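Local coordinates for penicillin binding protein 2X (Streptococcus thermophilus, PDB 5U47) that probably acts as a septal peptidoglycan transpeptidase that cross-links adjacent glycan strands during cell division and is inactivated by beta-lactams, at residues Q436-V441 with Q611-P616; T448-K453 with I636-Q641. The protein carries 1 engineered substitution. All coordinates share one frame; numbering follows the deposited sequence.

Overall arrangement
Contact 1 and contact 2 lie side by side, with centres about 7 Å apart. Both join the first PASTA domain to one antiparallel pair of strands, 438-443 and 448-451, in the transpeptidase domain region. Contact 1 uses the first strand and the end of helix 602-611. It is buried, and methyl groups do most of the touching. Contact 2 uses the second strand and a turn before strand 641-646. It is partly buried, and hydrogen bonds of arginine and asparagine carry it. The two contacts meet where L613 O faces N639 N at 2.6 Å, a probable hydrogen bond. Within the strand pair, A452 N, just past strand 448-451, probably bonds to K439 O.

Contact 1 (Q436-V441 with Q611-P616); sequences QFIKQV and QNLVHP
The carbonyl oxygen of Q611 is flanked by two methyl groups. I438 CD1 lies 3.7 Å from Q611 O, and V441 CG2 lies 3.8 Å from the same oxygen. This buried oxygen has no hydrogen-bond partner in the model. I438 CD1 also touches Q611 CA at 3.8 Å. In V441, CG2 stands anti to the carbonyl carbon, which turns this branch to the helix end. L613 supplies the other apolar surface. Its CD2 methyl rests against I438 CG2 at 3.9 Å, and its CG faces V441 CG2 at 4.4 Å. Its other methyl, CD1, packs on R450 O of the neighbouring strand and is only loosely near K439 O. Polar side chains flank this patch. Q436 NE2 stands 3.9 Å from H615 NE2; the amide and ring planes are 49° apart, and the two side chains cross at about a right angle. Q436 NE2 bonds instead to K453 O, while Q611 NE2 bonds to G387 O. On the strand side, K439 and Q440 form a classic beta bulge opposite Y219. On the other side, L613 has a positive phi of 67° and is the C-prime residue of a Schellman motif. V614 N bonds to L609 O and L613 N to R610 O. The contact thus seats the Schellman-capped end of the PASTA helix 602-611 against strand 438-443 of the transpeptidase region.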
loop_
_atom_site.group_PDB
_atom_site.type_symbol
_atom_site.label_atom_id
_atom_site.label_comp_id
_atom_site.label_asym_id
_atom_site.label_seq_id
_atom_site.Cartn_x
_atom_site.Cartn_y
_atom_site.Cartn_z
ATOM N N GLN A 436 -4.882 2.684 5.118
ATOM C CA GLN A 436 -3.930 1.930 5.945
ATOM C C GLN A 436 -3.739 0.536 5.411
ATOM O O GLN A 436 -4.704 -0.110 4.947
ATOM C CB GLN A 436 -4.446 1.796 7.380
ATOM C CG GLN A 436 -4.476 3.092 8.169
ATOM C CD GLN A 436 -5.048 2.935 9.567
ATOM O OE1 GLN A 436 -5.766 1.962 9.872
ATOM N NE2 GLN A 436 -4.747 3.896 10.427
ATOM N N PHE A 437 -2.496 0.060 5.523
ATOM C CA PHE A 437 -2.118 -1.284 5.124
ATOM C C PHE A 437 -1.415 -2.048 6.258
ATOM O O PHE A 437 -1.122 -3.242 6.092
ATOM C CB PHE A 437 -1.273 -1.297 3.819
ATOM C CG PHE A 437 0.040 -0.561 3.926
ATOM C CD1 PHE A 437 1.161 -1.181 4.449
ATOM C CD2 PHE A 437 0.147 0.761 3.503
ATOM C CE1 PHE A 437 2.363 -0.495 4.556
ATOM C CE2 PHE A 437 1.345 1.452 3.607
ATOM C CZ PHE A 437 2.459 0.818 4.136
ATOM N N ILE A 438 -1.156 -1.383 7.397
ATOM C CA ILE A 438 -0.551 -2.054 8.573
ATOM C C ILE A 438 -1.575 -2.146 9.682
ATOM O O ILE A 438 -2.125 -1.124 10.126
ATOM C CB ILE A 438 0.647 -1.285 9.165
ATOM C CG1 ILE A 438 1.704 -1.049 8.095
ATOM C CG2 ILE A 438 1.247 -2.051 10.355
ATOM C CD1 ILE A 438 2.781 -0.070 8.508
ATOM N N LYS A 439 -1.803 -3.362 10.152
ATOM C CA LYS A 439 -2.747 -3.624 11.233
ATOM C C LYS A 439 -2.028 -3.658 12.573
ATOM O O LYS A 439 -2.524 -3.163 13.566
ATOM C CB LYS A 439 -3.418 -4.989 11.025
ATOM C CG LYS A 439 -4.483 -5.396 12.050
ATOM C CD LYS A 439 -5.788 -4.618 11.861
ATOM C CE LYS A 439 -5.797 -3.230 12.499
ATOM N NZ LYS A 439 -6.640 -2.238 11.739
ATOM N N GLN A 440 -0.877 -4.312 12.596
ATOM C CA GLN A 440 -0.128 -4.463 13.839
ATOM C C GLN A 440 1.334 -4.706 13.557
ATOM O O GLN A 440 1.668 -5.392 12.601
ATOM C CB GLN A 440 -0.701 -5.641 14.656
ATOM C CG GLN A 440 -0.048 -5.899 15.992
ATOM C CD GLN A 440 -0.657 -7.093 16.722
ATOM O OE1 GLN A 440 -0.168 -8.191 16.573
ATOM N NE2 GLN A 440 -1.749 -6.879 17.486
ATOM N N VAL A 441 2.183 -4.147 14.413
ATOM C CA VAL A 441 3.631 -4.347 14.387
ATOM C C VAL A 441 3.904 -5.065 15.709
ATOM O O VAL A 441 3.542 -4.556 16.781
ATOM C CB VAL A 441 4.390 -3.013 14.355
ATOM C CG1 VAL A 441 5.900 -3.240 14.369
ATOM C CG2 VAL A 441 3.959 -2.184 13.155
ATOM N N GLN A 611 4.397 4.235 9.660
ATOM C CA GLN A 611 4.890 2.850 9.721
ATOM C C GLN A 611 4.912 2.342 11.159
ATOM O O GLN A 611 4.783 1.134 11.409
ATOM C CB GLN A 611 6.288 2.762 9.131
ATOM C CG GLN A 611 6.301 3.072 7.639
ATOM C CD GLN A 611 7.689 3.224 7.069
ATOM O OE1 GLN A 611 8.679 3.214 7.802
ATOM N NE2 GLN A 611 7.772 3.379 5.757
ATOM N N ASN A 612 5.070 3.287 12.091
ATOM C CA ASN A 612 5.116 3.009 13.507
ATOM C C ASN A 612 3.777 3.292 14.195
ATOM O O ASN A 612 3.703 3.361 15.421
ATOM C CB ASN A 612 6.287 3.767 14.155
ATOM C CG ASN A 612 7.632 3.234 13.681
ATOM O OD1 ASN A 612 8.146 2.248 14.234
ATOM N ND2 ASN A 612 8.184 3.846 12.618
ATOM N N LEU A 613 2.739 3.428 13.384
ATOM C CA LEU A 613 1.373 3.604 13.833
ATOM C C LEU A 613 1.047 4.926 14.551
ATOM O O LEU A 613 0.044 5.039 15.256
ATOM C CB LEU A 613 0.898 2.373 14.612
ATOM C CG LEU A 613 1.086 1.042 13.857
ATOM C CD1 LEU A 613 0.349 -0.052 14.589
ATOM C CD2 LEU A 613 0.553 1.128 12.427
ATOM N N VAL A 614 1.863 5.928 14.320
ATOM C CA VAL A 614 1.595 7.266 14.830
ATOM C C VAL A 614 0.735 7.949 13.759
ATOM O O VAL A 614 0.769 7.537 12.582
ATOM C CB VAL A 614 2.911 8.005 15.070
ATOM C CG1 VAL A 614 2.676 9.445 15.508
ATOM C CG2 VAL A 614 3.713 7.252 16.123
ATOM N N HIS A 615 -0.084 8.924 14.167
ATOM C CA HIS A 615 -0.979 9.646 13.237
ATOM C C HIS A 615 -0.522 11.105 13.176
ATOM O O HIS A 615 -1.029 11.953 13.919
ATOM C CB HIS A 615 -2.453 9.586 13.678
ATOM C CG HIS A 615 -3.057 8.216 13.629
ATOM N ND1 HIS A 615 -4.314 7.950 14.128
ATOM C CD2 HIS A 615 -2.565 7.031 13.192
ATOM C CE1 HIS A 615 -4.592 6.672 13.945
ATOM N NE2 HIS A 615 -3.547 6.091 13.381
ATOM N N PRO A 616 0.455 11.401 12.304
ATOM C CA PRO A 616 0.968 12.745 12.222
ATOM C C PRO A 616 0.088 13.669 11.396
ATOM O O PRO A 616 -0.617 13.219 10.498
ATOM C CB PRO A 616 2.301 12.547 11.505
ATOM C CG PRO A 616 2.059 11.410 10.594
ATOM C CD PRO A 616 1.100 10.509 11.322
#

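Contact 2 (T448-K453 with I636-Q641); sequences TVRTAK and IKANEQ
The R450 guanidinium has A638 on one face and I636 at its edge. A638 CA sits 3.6 Å above the R450 guanidinium plane, offset toward the rim. A638 lies in the type II beta turn K637-E640 of the PASTA domain, and I636 just precedes that turn. R450 grips I636 O end-on with both terminal nitrogens. The distances from NH1 and from NH2 to I636 O are each 2.9 Å. NH1 lies in the carbonyl plane of I636, while NH2 stands above it. I636 O itself stays near the guanidinium plane. A bend at chi3 (74°) brings R450 NE round to the side of CB, and NE donates to N612 O. NH1 also bonds to T590 O, so outside partners help to fix the group. A638 N, over the same guanidinium, donates to E589 OE1. The turn is closed by E640 N to K637 O, and K637 N donates to E640 OE1 at 3.0 Å. N639 takes the third position of the turn with a positive phi of 71°. Its amide spans two backbone groups of the other segment. N639 ND2 donates to T451 O at 2.9 Å, in the carbonyl plane of T451. K453 N donates to N639 OD1 at 2.9 Å, from above the amide plane. Nearby, A638 CB packs on T451 O at 3.8 Å. The K453 side chain crosses N639 at about a right angle, and K453 CG lies 3.6 Å from N639 ND2.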
loop_
_atom_site.group_PDB
_atom_site.type_symbol
_atom_site.label_atom_id
_atom_site.label_comp_id
_atom_site.label_asym_id
_atom_site.label_seq_id
_atom_site.Cartn_x
_atom_site.Cartn_y
_atom_site.Cartn_z
ATOM N N THR A 448 5.375 -7.654 22.938
ATOM C CA THR A 448 4.648 -6.396 22.858
ATOM C C THR A 448 4.182 -6.123 21.428
ATOM O O THR A 448 4.744 -6.631 20.458
ATOM C CB THR A 448 5.480 -5.208 23.372
ATOM O OG1 THR A 448 6.674 -5.089 22.603
ATOM C CG2 THR A 448 5.846 -5.393 24.815
ATOM N N VAL A 449 3.154 -5.296 21.314
ATOM C CA VAL A 449 2.592 -4.934 20.029
ATOM C C VAL A 449 2.175 -3.482 19.991
ATOM O O VAL A 449 2.028 -2.833 21.038
ATOM C CB VAL A 449 1.310 -5.741 19.723
ATOM C CG1 VAL A 449 1.603 -7.238 19.752
ATOM C CG2 VAL A 449 0.168 -5.388 20.705
ATOM N N ARG A 450 1.998 -2.994 18.769
ATOM C CA ARG A 450 1.398 -1.682 18.469
ATOM C C ARG A 450 0.342 -2.012 17.431
ATOM O O ARG A 450 0.668 -2.568 16.374
ATOM C CB ARG A 450 2.413 -0.686 17.916
ATOM C CG ARG A 450 3.325 -0.177 19.005
ATOM C CD ARG A 450 4.458 0.680 18.479
ATOM N NE ARG A 450 4.041 2.017 18.056
ATOM C CZ ARG A 450 3.837 3.065 18.873
ATOM N NH1 ARG A 450 3.951 2.954 20.190
ATOM N NH2 ARG A 450 3.488 4.241 18.366
ATOM N N THR A 451 -0.913 -1.714 17.762
ATOM C CA THR A 451 -2.058 -2.053 16.922
ATOM C C THR A 451 -2.778 -0.805 16.399
ATOM O O THR A 451 -3.043 0.137 17.156
ATOM C CB THR A 451 -2.998 -2.974 17.722
ATOM O OG1 THR A 451 -2.236 -4.082 18.224
ATOM C CG2 THR A 451 -4.139 -3.509 16.834
ATOM N N ALA A 452 -3.093 -0.811 15.105
ATOM C CA ALA A 452 -3.694 0.344 14.425
ATOM C C ALA A 452 -5.174 0.541 14.662
ATOM O O ALA A 452 -5.905 -0.395 14.952
ATOM C CB ALA A 452 -3.436 0.261 12.919
ATOM N N LYS A 453 -5.580 1.809 14.580
ATOM C CA LYS A 453 -6.970 2.236 14.607
ATOM C C LYS A 453 -7.082 3.291 13.498
ATOM O O LYS A 453 -6.059 3.844 13.041
ATOM C CB LYS A 453 -7.388 2.839 15.959
ATOM C CG LYS A 453 -7.430 1.847 17.126
ATOM C CD LYS A 453 -7.749 2.586 18.422
ATOM C CE LYS A 453 -7.714 1.680 19.647
ATOM N NZ LYS A 453 -8.856 0.719 19.678
ATOM N N ILE A 636 5.384 7.875 22.230
ATOM C CA ILE A 636 4.205 8.119 21.424
ATOM C C ILE A 636 3.437 6.791 21.325
ATOM O O ILE A 636 3.960 5.796 20.806
ATOM C CB ILE A 636 4.567 8.608 20.017
ATOM C CG1 ILE A 636 5.457 9.834 20.083
ATOM C CG2 ILE A 636 3.317 8.982 19.233
ATOM C CD1 ILE A 636 5.910 10.277 18.712
ATOM N N LYS A 637 2.213 6.777 21.846
ATOM C CA LYS A 637 1.393 5.573 21.833
ATOM C C LYS A 637 0.931 5.272 20.422
ATOM O O LYS A 637 0.937 6.143 19.559
ATOM C CB LYS A 637 0.175 5.747 22.744
ATOM C CG LYS A 637 0.552 5.933 24.214
ATOM C CD LYS A 637 -0.645 6.133 25.119
ATOM C CE LYS A 637 -0.163 6.235 26.560
ATOM N NZ LYS A 637 -1.273 6.430 27.539
ATOM N N ALA A 638 0.534 4.030 20.196
ATOM C CA ALA A 638 -0.037 3.672 18.914
ATOM C C ALA A 638 -1.270 4.562 18.686
ATOM O O ALA A 638 -2.074 4.782 19.597
ATOM C CB ALA A 638 -0.428 2.203 18.886
ATOM N N ASN A 639 -1.381 5.077 17.474
ATOM C CA ASN A 639 -2.497 5.919 17.033
ATOM C C ASN A 639 -2.524 7.312 17.629
ATOM O O ASN A 639 -3.479 8.037 17.409
ATOM C CB ASN A 639 -3.825 5.194 17.274
ATOM C CG ASN A 639 -3.789 3.796 16.715
ATOM O OD1 ASN A 639 -3.485 3.620 15.533
ATOM N ND2 ASN A 639 -4.031 2.784 17.566
ATOM N N GLU A 640 -1.484 7.696 18.366
ATOM C CA GLU A 640 -1.455 9.017 18.926
ATOM C C GLU A 640 -1.283 10.056 17.786
ATOM O O GLU A 640 -0.506 9.870 16.868
ATOM C CB GLU A 640 -0.346 9.131 19.971
ATOM C CG GLU A 640 -0.218 10.511 20.588
ATOM C CD GLU A 640 0.729 10.542 21.776
ATOM O OE1 GLU A 640 1.047 9.462 22.328
ATOM O OE2 GLU A 640 1.137 11.649 22.158
ATOM N N GLN A 641 -2.056 11.129 17.876
ATOM C CA GLN A 641 -2.043 12.187 16.894
ATOM C C GLN A 641 -1.051 13.256 17.327
ATOM O O GLN A 641 -1.134 13.759 18.440
ATOM C CB GLN A 641 -3.433 12.789 16.807
ATOM C CG GLN A 641 -3.641 13.819 15.710
ATOM C CD GLN A 641 -4.995 14.484 15.874
ATOM O OE1 GLN A 641 -5.154 15.382 16.705
ATOM N NE2 GLN A 641 -5.988 14.016 15.111
#